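Local coordinates for DUF871 domain-containing protein (Enterococcus faecalis, PDB 2P0O) that is of unproven function but probably acts as a 6-phospho-N-acetylmuramidase, with a TIM barrel joined to a cyclophilin-like domain, at residues I292-T306 with N309-L323. Numbering follows the deposited sequence.
Sequences IESEQTEARPVGTVT and NEKYGRYMGEIQVTL
The beta hairpin formed by strands 304-308 and 319-322 brings Thr306 against Gln320 and Val305 against Val321 in antiparallel register. Thr306 and Gln320 make the hydrogen-bonded pair, with Thr306 N 2.8 Å from Gln320 O and Gln320 N 3.0 Å from Thr306 O. Val305 and Val321 form the adjacent non-hydrogen-bonded pair, their CG2 methyls facing each other loosely at 4.3 Å. The Thr306 hydroxyl stands between its own backbone N and carbonyl carbon (chi1 72°), a setting that lays OG1 against Gln320 CB at 3.5 Å. One water donates to both Thr306 OG1 and Gln320 OE1 while accepting from Arg300 NH1 at the guanidinium edge; Arg300 NH2 is held by Pro327 O. The amide of Gln320 is fixed from its other end by NE2, which bonds Glu318 OE2 at 2.7 Å.

These two strands are the inner pair of a four-stranded antiparallel sheet in the C-terminal cyclophilin-like family region. Thr322 N donates to Thr304 O, carrying the pairing past Val305 and Val321; beyond that bond the type II turn Pro301-Thr304 closes over Thr322, with Gly303 N donating to Thr322 O. Pro301 O accepts from both N and OG1 of Thr304. Thr322 OG1 lies 2.8 Å from Pro301 O.

At the far end, Glu310 N donates to Ile292 O, while Ile292 CG1 packs obliquely on CG of selenomethionine Met316 at 3.8 Å. Asn309 OD1 takes Lys311 N on an in-plane lone pair, an Asx turn leading into the 3-10 segment, and its ND2 donates to Asn333 OD1 and Glu330 O. One water bridges Ser294 OG to Lys311 NZ and another links Ser294 N to Glu310 OE2. Glu293 OE1 lies 2.8 Å from Glu310 OE2, two like-charged acceptors whose closeness may favour protonation of one carboxylate.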
# COMPACT_ATOMS: atom_id res chain seq x y z
N ILE A 292 5.35 -36.07 -16.56
CA ILE A 292 4.89 -35.79 -15.19
C ILE A 292 4.07 -36.99 -14.72
O ILE A 292 2.96 -37.21 -15.18
CB ILE A 292 4.04 -34.48 -15.10
CG1 ILE A 292 4.75 -33.28 -15.76
CG2 ILE A 292 3.62 -34.18 -13.62
CD1 ILE A 292 6.14 -32.95 -15.14
N GLU A 293 4.64 -37.78 -13.82
CA GLU A 293 3.95 -38.94 -13.28
C GLU A 293 2.91 -38.51 -12.26
O GLU A 293 3.03 -37.46 -11.63
CB GLU A 293 4.96 -39.87 -12.62
CG GLU A 293 6.25 -40.02 -13.42
CD GLU A 293 6.22 -41.16 -14.43
OE1 GLU A 293 5.27 -41.24 -15.24
OE2 GLU A 293 7.16 -41.99 -14.43
N SER A 294 1.89 -39.33 -12.10
CA SER A 294 0.95 -39.20 -10.98
C SER A 294 1.69 -39.20 -9.62
O SER A 294 2.48 -40.11 -9.35
CB SER A 294 -0.02 -40.38 -11.02
OG SER A 294 -1.08 -40.18 -10.11
N GLU A 295 1.44 -38.20 -8.78
CA GLU A 295 2.12 -38.15 -7.47
C GLU A 295 1.08 -38.09 -6.34
O GLU A 295 0.48 -39.12 -6.02
CB GLU A 295 3.15 -37.02 -7.43
CG GLU A 295 4.11 -37.08 -6.27
CD GLU A 295 5.08 -35.90 -6.23
OE1 GLU A 295 4.61 -34.73 -6.20
OE2 GLU A 295 6.31 -36.13 -6.20
N GLN A 296 0.86 -36.92 -5.75
CA GLN A 296 -0.30 -36.69 -4.89
C GLN A 296 -1.33 -35.87 -5.66
O GLN A 296 -0.98 -34.87 -6.28
CB GLN A 296 0.11 -35.90 -3.65
CG GLN A 296 0.73 -36.76 -2.57
CD GLN A 296 1.28 -35.95 -1.41
OE1 GLN A 296 0.84 -34.84 -1.12
NE2 GLN A 296 2.27 -36.52 -0.73
N THR A 297 -2.58 -36.29 -5.60
CA THR A 297 -3.66 -35.58 -6.26
C THR A 297 -4.76 -35.31 -5.23
O THR A 297 -5.80 -35.95 -5.27
CB THR A 297 -4.21 -36.37 -7.47
OG1 THR A 297 -4.80 -37.59 -7.01
CG2 THR A 297 -3.09 -36.72 -8.44
N GLU A 298 -4.51 -34.37 -4.32
CA GLU A 298 -5.45 -34.06 -3.24
C GLU A 298 -6.36 -32.88 -3.57
O GLU A 298 -6.21 -32.25 -4.62
CB GLU A 298 -4.66 -33.80 -1.96
CG GLU A 298 -3.74 -34.93 -1.63
CD GLU A 298 -4.50 -36.14 -1.09
OE1 GLU A 298 -4.72 -36.17 0.15
OE2 GLU A 298 -4.87 -37.05 -1.87
N ALA A 299 -7.29 -32.57 -2.67
CA ALA A 299 -8.13 -31.38 -2.81
C ALA A 299 -7.26 -30.13 -3.09
O ALA A 299 -6.08 -30.09 -2.72
CB ALA A 299 -8.97 -31.19 -1.55
N ARG A 300 -7.82 -29.11 -3.74
CA ARG A 300 -7.03 -27.94 -4.11
C ARG A 300 -7.59 -26.64 -3.53
O ARG A 300 -8.11 -25.79 -4.28
CB ARG A 300 -6.92 -27.87 -5.64
CG ARG A 300 -6.23 -29.10 -6.25
CD ARG A 300 -6.40 -29.17 -7.74
NE ARG A 300 -7.76 -29.60 -8.10
CZ ARG A 300 -8.36 -29.31 -9.25
NH1 ARG A 300 -7.75 -28.58 -10.19
NH2 ARG A 300 -9.59 -29.77 -9.48
N PRO A 301 -7.50 -26.46 -2.19
CA PRO A 301 -8.04 -25.21 -1.63
C PRO A 301 -7.33 -23.99 -2.19
O PRO A 301 -6.24 -24.11 -2.80
CB PRO A 301 -7.85 -25.37 -0.10
CG PRO A 301 -6.78 -26.41 0.06
CD PRO A 301 -6.98 -27.36 -1.14
N VAL A 302 -7.96 -22.83 -2.05
CA VAL A 302 -7.40 -21.59 -2.59
C VAL A 302 -5.90 -21.48 -2.29
O VAL A 302 -5.47 -21.64 -1.16
CB VAL A 302 -8.23 -20.31 -2.16
CG1 VAL A 302 -8.36 -20.20 -0.64
CG2 VAL A 302 -7.59 -19.05 -2.75
N GLY A 303 -5.12 -21.26 -3.32
CA GLY A 303 -3.67 -21.05 -3.18
C GLY A 303 -2.86 -22.26 -3.54
O GLY A 303 -1.65 -22.18 -3.62
N THR A 304 -3.53 -23.39 -3.79
CA THR A 304 -2.87 -24.63 -4.16
C THR A 304 -2.14 -24.52 -5.49
O THR A 304 -2.71 -24.10 -6.51
CB THR A 304 -3.85 -25.87 -4.09
OG1 THR A 304 -4.32 -26.04 -2.73
CG2 THR A 304 -3.13 -27.17 -4.49
N VAL A 305 -0.85 -24.87 -5.46
CA VAL A 305 -0.02 -24.95 -6.67
C VAL A 305 0.01 -26.37 -7.20
O VAL A 305 0.38 -27.33 -6.49
CB VAL A 305 1.42 -24.49 -6.39
CG1 VAL A 305 2.23 -24.39 -7.68
CG2 VAL A 305 1.42 -23.16 -5.63
N THR A 306 -0.36 -26.50 -8.48
CA THR A 306 -0.58 -27.81 -9.10
C THR A 306 0.16 -27.94 -10.42
O THR A 306 0.48 -26.93 -11.08
CB THR A 306 -2.11 -28.06 -9.39
OG1 THR A 306 -2.54 -27.23 -10.47
CG2 THR A 306 -2.97 -27.72 -8.20
N ASN A 309 -0.65 -33.92 -14.53
CA ASN A 309 0.19 -35.10 -14.77
C ASN A 309 -0.10 -35.73 -16.14
O ASN A 309 -0.88 -35.17 -16.93
CB ASN A 309 0.15 -36.11 -13.60
CG ASN A 309 -1.25 -36.66 -13.31
OD1 ASN A 309 -1.93 -37.17 -14.21
ND2 ASN A 309 -1.67 -36.57 -12.05
N GLU A 310 0.52 -36.89 -16.41
CA GLU A 310 0.40 -37.56 -17.71
C GLU A 310 -1.04 -37.99 -18.04
O GLU A 310 -1.39 -38.19 -19.23
CB GLU A 310 1.38 -38.74 -17.82
CG GLU A 310 1.03 -39.94 -16.96
CD GLU A 310 2.14 -41.00 -16.89
OE1 GLU A 310 2.60 -41.52 -17.94
OE2 GLU A 310 2.55 -41.33 -15.75
N LYS A 311 -1.88 -38.14 -17.01
CA LYS A 311 -3.28 -38.53 -17.23
C LYS A 311 -4.08 -37.43 -17.90
O LYS A 311 -5.14 -37.71 -18.43
CB LYS A 311 -4.00 -38.94 -15.94
CG LYS A 311 -3.48 -40.23 -15.34
CD LYS A 311 -4.11 -40.54 -14.00
CE LYS A 311 -3.51 -41.81 -13.43
NZ LYS A 311 -4.15 -42.17 -12.15
N TYR A 312 -3.57 -36.20 -17.89
CA TYR A 312 -4.26 -35.07 -18.51
C TYR A 312 -3.84 -34.91 -19.96
O TYR A 312 -4.16 -33.90 -20.58
CB TYR A 312 -4.02 -33.76 -17.73
CG TYR A 312 -5.30 -33.03 -17.37
CD1 TYR A 312 -6.38 -33.00 -18.26
CD2 TYR A 312 -5.44 -32.36 -16.14
CE1 TYR A 312 -7.55 -32.33 -17.95
CE2 TYR A 312 -6.62 -31.70 -15.80
CZ TYR A 312 -7.68 -31.68 -16.73
OH TYR A 312 -8.88 -31.04 -16.47
N GLY A 313 -3.12 -35.91 -20.49
CA GLY A 313 -2.79 -35.96 -21.91
C GLY A 313 -2.05 -34.72 -22.35
O GLY A 313 -1.05 -34.37 -21.75
N ARG A 314 -2.57 -34.03 -23.37
CA ARG A 314 -1.87 -32.85 -23.88
C ARG A 314 -1.74 -31.69 -22.89
O ARG A 314 -0.93 -30.78 -23.09
CB ARG A 314 -2.42 -32.40 -25.24
CG ARG A 314 -3.69 -31.58 -25.21
CD ARG A 314 -3.71 -30.58 -26.37
NE ARG A 314 -4.92 -29.76 -26.34
CZ ARG A 314 -5.93 -29.88 -27.20
NH1 ARG A 314 -7.00 -29.10 -27.07
NH2 ARG A 314 -5.87 -30.78 -28.19
N TYR A 315 -2.52 -31.71 -21.81
CA TYR A 315 -2.34 -30.73 -20.74
C TYR A 315 -1.26 -31.05 -19.72
O TYR A 315 -0.98 -30.23 -18.84
CB TYR A 315 -3.69 -30.35 -20.07
CG TYR A 315 -4.56 -29.62 -21.05
CD1 TYR A 315 -4.35 -28.26 -21.30
CD2 TYR A 315 -5.55 -30.28 -21.77
CE1 TYR A 315 -5.10 -27.58 -22.25
CE2 TYR A 315 -6.32 -29.60 -22.72
CZ TYR A 315 -6.08 -28.26 -22.96
OH TYR A 315 -6.81 -27.56 -23.88
N MSE A 316 -0.64 -32.24 -19.82
CA MSE A 316 0.42 -32.62 -18.89
C MSE A 316 1.48 -31.51 -18.78
O MSE A 316 1.98 -31.03 -19.80
CB MSE A 316 1.10 -33.92 -19.32
CG MSE A 316 2.36 -34.22 -18.51
SE MSE A 316 3.33 -35.76 -19.27
CE MSE A 316 4.13 -34.91 -20.88
N GLY A 317 1.78 -31.11 -17.55
CA GLY A 317 2.78 -30.10 -17.29
C GLY A 317 2.26 -28.68 -17.12
O GLY A 317 3.01 -27.79 -16.75
N GLU A 318 0.98 -28.43 -17.42
CA GLU A 318 0.39 -27.13 -17.10
C GLU A 318 0.48 -26.88 -15.60
O GLU A 318 0.13 -27.75 -14.78
CB GLU A 318 -1.08 -27.02 -17.51
CG GLU A 318 -1.58 -25.56 -17.31
CD GLU A 318 -2.89 -25.28 -17.97
OE1 GLU A 318 -3.01 -25.51 -19.19
OE2 GLU A 318 -3.82 -24.82 -17.28
N ILE A 319 0.94 -25.69 -15.26
CA ILE A 319 1.07 -25.27 -13.86
C ILE A 319 -0.05 -24.29 -13.57
O ILE A 319 -0.29 -23.34 -14.33
CB ILE A 319 2.50 -24.68 -13.57
CG1 ILE A 319 3.58 -25.75 -13.76
CG2 ILE A 319 2.61 -24.09 -12.15
CD1 ILE A 319 4.99 -25.22 -14.02
N GLN A 320 -0.73 -24.53 -12.46
CA GLN A 320 -1.79 -23.64 -12.02
C GLN A 320 -1.65 -23.31 -10.53
O GLN A 320 -1.04 -24.07 -9.74
CB GLN A 320 -3.13 -24.30 -12.24
CG GLN A 320 -3.41 -24.73 -13.68
CD GLN A 320 -4.82 -25.22 -13.85
OE1 GLN A 320 -5.48 -25.57 -12.87
NE2 GLN A 320 -5.28 -25.26 -15.08
N VAL A 321 -2.20 -22.16 -10.17
CA VAL A 321 -2.45 -21.84 -8.78
C VAL A 321 -3.96 -21.58 -8.71
O VAL A 321 -4.50 -20.78 -9.50
CB VAL A 321 -1.68 -20.56 -8.36
CG1 VAL A 321 -1.86 -20.26 -6.86
CG2 VAL A 321 -0.17 -20.68 -8.72
N THR A 322 -4.62 -22.25 -7.76
CA THR A 322 -6.06 -22.07 -7.56
C THR A 322 -6.46 -20.75 -6.93
O THR A 322 -5.84 -20.29 -5.95
CB THR A 322 -6.74 -23.27 -6.85
OG1 THR A 322 -6.25 -23.45 -5.52
CG2 THR A 322 -6.50 -24.57 -7.66
N LEU A 323 -7.49 -20.12 -7.52
CA LEU A 323 -7.99 -18.85 -7.03
C LEU A 323 -9.20 -19.06 -6.13
O LEU A 323 -9.59 -18.16 -5.40
CB LEU A 323 -8.35 -17.93 -8.20
CG LEU A 323 -7.12 -17.44 -9.01
CD1 LEU A 323 -7.56 -16.57 -10.21
CD2 LEU A 323 -6.13 -16.68 -8.13
O HOH W 1 -3.65 -40.22 -10.42
O HOH W 2 1.26 -41.53 -13.65
O HOH W 3 -5.40 -27.16 -10.51
O HOH W 4 -2.30 -27.90 -12.96